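Local coordinates for protein beta-methylmalyl-CoA dehydratase (Chloroflexus aurantiacus, PDB 4E3E) that catalyses the reversible dehydration of beta-methylmalyl-CoA to mesaconyl-CoA, a step of the glyoxylate assimilation cycle, at residues S293-K298 with G308-R313. Residues are numbered along the deposited sequence; the frame is centred on the assembly and turned at random.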
loop_
_atom_site.group_PDB
_atom_site.type_symbol
_atom_site.label_atom_id
_atom_site.label_comp_id
_atom_site.label_asym_id
_atom_site.label_seq_id
_atom_site.Cartn_x
_atom_site.Cartn_y
_atom_site.Cartn_z
ATOM N N SER A 293 12.744 9.672 -23.794
ATOM C CA SER A 293 14.152 9.805 -23.420
ATOM C C SER A 293 15.061 10.063 -24.606
ATOM O O SER A 293 14.762 9.660 -25.733
ATOM C CB SER A 293 14.644 8.578 -22.646
ATOM O OG SER A 293 13.888 8.429 -21.451
ATOM N N GLU A 294 16.174 10.739 -24.337
ATOM C CA GLU A 294 17.232 10.906 -25.331
ATOM C C GLU A 294 18.509 10.304 -24.767
ATOM O O GLU A 294 18.785 10.468 -23.569
ATOM C CB GLU A 294 17.444 12.384 -25.627
ATOM C CG GLU A 294 18.599 12.658 -26.578
ATOM C CD GLU A 294 18.729 14.125 -26.918
ATOM O OE1 GLU A 294 17.897 14.921 -26.453
ATOM O OE2 GLU A 294 19.671 14.474 -27.653
ATOM N N ILE A 295 19.278 9.600 -25.606
ATOM C CA ILE A 295 20.610 9.182 -25.195
ATOM C C ILE A 295 21.540 10.380 -25.425
ATOM O O ILE A 295 21.915 10.671 -26.576
ATOM C CB ILE A 295 21.123 7.932 -25.958
ATOM C CG1 ILE A 295 20.105 6.770 -25.916
ATOM C CG2 ILE A 295 22.512 7.521 -25.440
ATOM C CD1 ILE A 295 19.707 6.292 -24.522
ATOM N N LEU A 296 21.878 11.090 -24.341
ATOM C CA LEU A 296 22.778 12.256 -24.409
ATOM C C LEU A 296 24.214 11.850 -24.706
ATOM O O LEU A 296 24.932 12.550 -25.422
ATOM C CB LEU A 296 22.749 13.045 -23.105
ATOM C CG LEU A 296 21.401 13.662 -22.736
ATOM C CD1 LEU A 296 21.495 14.364 -21.387
ATOM C CD2 LEU A 296 20.915 14.600 -23.837
ATOM N N ALA A 297 24.625 10.706 -24.158
ATOM C CA ALA A 297 26.015 10.274 -24.247
ATOM C C ALA A 297 26.136 8.818 -23.892
ATOM O O ALA A 297 25.284 8.260 -23.169
ATOM C CB ALA A 297 26.893 11.101 -23.312
ATOM N N LYS A 298 27.210 8.212 -24.391
ATOM C CA LYS A 298 27.558 6.841 -24.071
ATOM C C LYS A 298 29.010 6.836 -23.611
ATOM O O LYS A 298 29.878 7.404 -24.288
ATOM C CB LYS A 298 27.371 5.947 -25.303
ATOM C CG LYS A 298 27.811 4.505 -25.107
ATOM C CD LYS A 298 27.778 3.685 -26.402
ATOM C CE LYS A 298 26.371 3.485 -26.934
ATOM N NZ LYS A 298 26.366 2.648 -28.171
ATOM N N GLY A 308 28.431 -0.777 -19.292
ATOM C CA GLY A 308 28.741 0.570 -19.744
ATOM C C GLY A 308 27.749 1.562 -19.163
ATOM O O GLY A 308 26.735 1.168 -18.575
ATOM N N ALA A 309 28.043 2.848 -19.324
ATOM C CA ALA A 309 27.144 3.892 -18.868
ATOM C C ALA A 309 26.469 4.598 -20.030
ATOM O O ALA A 309 27.056 4.761 -21.104
ATOM C CB ALA A 309 27.888 4.906 -18.008
ATOM N N LEU A 310 25.235 5.020 -19.804
ATOM C CA LEU A 310 24.554 5.929 -20.722
ATOM C C LEU A 310 24.083 7.125 -19.932
ATOM O O LEU A 310 23.523 6.981 -18.833
ATOM C CB LEU A 310 23.349 5.263 -21.385
ATOM C CG LEU A 310 23.559 4.035 -22.280
ATOM C CD1 LEU A 310 22.210 3.389 -22.592
ATOM C CD2 LEU A 310 24.300 4.379 -23.566
ATOM N N ARG A 311 24.336 8.306 -20.476
ATOM C CA ARG A 311 23.778 9.514 -19.906
ATOM C C ARG A 311 22.458 9.730 -20.622
ATOM O O ARG A 311 22.421 9.804 -21.853
ATOM C CB ARG A 311 24.708 10.719 -20.078
ATOM C CG ARG A 311 24.180 11.980 -19.384
ATOM C CD ARG A 311 25.121 13.170 -19.534
ATOM N NE ARG A 311 24.652 14.323 -18.753
ATOM C CZ ARG A 311 25.374 15.416 -18.506
ATOM N NH1 ARG A 311 26.615 15.531 -18.972
ATOM N NH2 ARG A 311 24.859 16.402 -17.785
ATOM N N VAL A 312 21.379 9.796 -19.845
ATOM C CA VAL A 312 20.029 9.825 -20.388
ATOM C C VAL A 312 19.318 11.079 -19.913
ATOM O O VAL A 312 19.443 11.459 -18.744
ATOM C CB VAL A 312 19.229 8.574 -19.944
ATOM C CG1 VAL A 312 17.791 8.579 -20.497
ATOM C CG2 VAL A 312 19.961 7.287 -20.333
ATOM N N ARG A 313 18.593 11.726 -20.826
ATOM C CA ARG A 313 17.590 12.705 -20.443
ATOM C C ARG A 313 16.218 12.064 -20.606
ATOM O O ARG A 313 15.856 11.641 -21.709
ATOM C CB ARG A 313 17.651 13.963 -21.315
ATOM C CG ARG A 313 16.644 15.032 -20.890
ATOM C CD ARG A 313 16.542 16.236 -21.857
ATOM N NE ARG A 313 17.854 16.786 -22.214
ATOM C CZ ARG A 313 18.660 17.462 -21.393
ATOM N NH1 ARG A 313 18.310 17.711 -20.129
ATOM N NH2 ARG A 313 19.837 17.886 -21.839
#
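A classic beta bulge, with Leu296 and Ala297 set opposite Arg311, interrupts the antiparallel hairpin that strands 288-300 and 307-318 form in the hot-dog-type sheet of this hydratase. Before the bulge the pairing is regular: Glu294 and Arg313 make a hydrogen-bonded pair, with Glu294 N 2.8 Å from Arg313 O and Arg313 N 3.0 Å from Glu294 O. The extra residue then shifts the register by one. Arg311 O receives two weak bonds, from Leu296 N at 2.9 Å and from Ala297 N at 3.3 Å, while Arg311 N bonds to Ala297 O at 2.9 Å and restores the ladder.

The helix-like backbone of Leu296 (phi -70°, psi -36°) points its side chain toward the partner strand, between two arginines. Its CD1 meets Arg313 CB at 3.9 Å and also lies over one face of the Arg313 guanidinium, offset toward the rim. The Arg313 chain bends at its third torsion (chi3 -49°), which turns NE back over the leucine, whereas Arg311 CG, anti to the backbone N, lies 4.1 Å from both Leu296 CB and CD1, and the chain then runs on extended to NE. An alanine at Leu296 would probably take away the methyl that lies over one face of the Arg313 guanidinium and leave a gap between the two arginine chains. Ile295, Lys298, Leu310 and Val312 occupy the other face; there Lys298 and Leu310 run side by side, CG to CD2 3.8 Å, and Leu310 and Val312 also pack on strand 338-349.

The arginine ends form salt bridges beyond the hairpin, Arg311 with Asp343 and Asp167, Arg313 with Asp341. The bulge therefore brings one aliphatic side chain against the stems of two arginines whose charges are paired outside the hairpin.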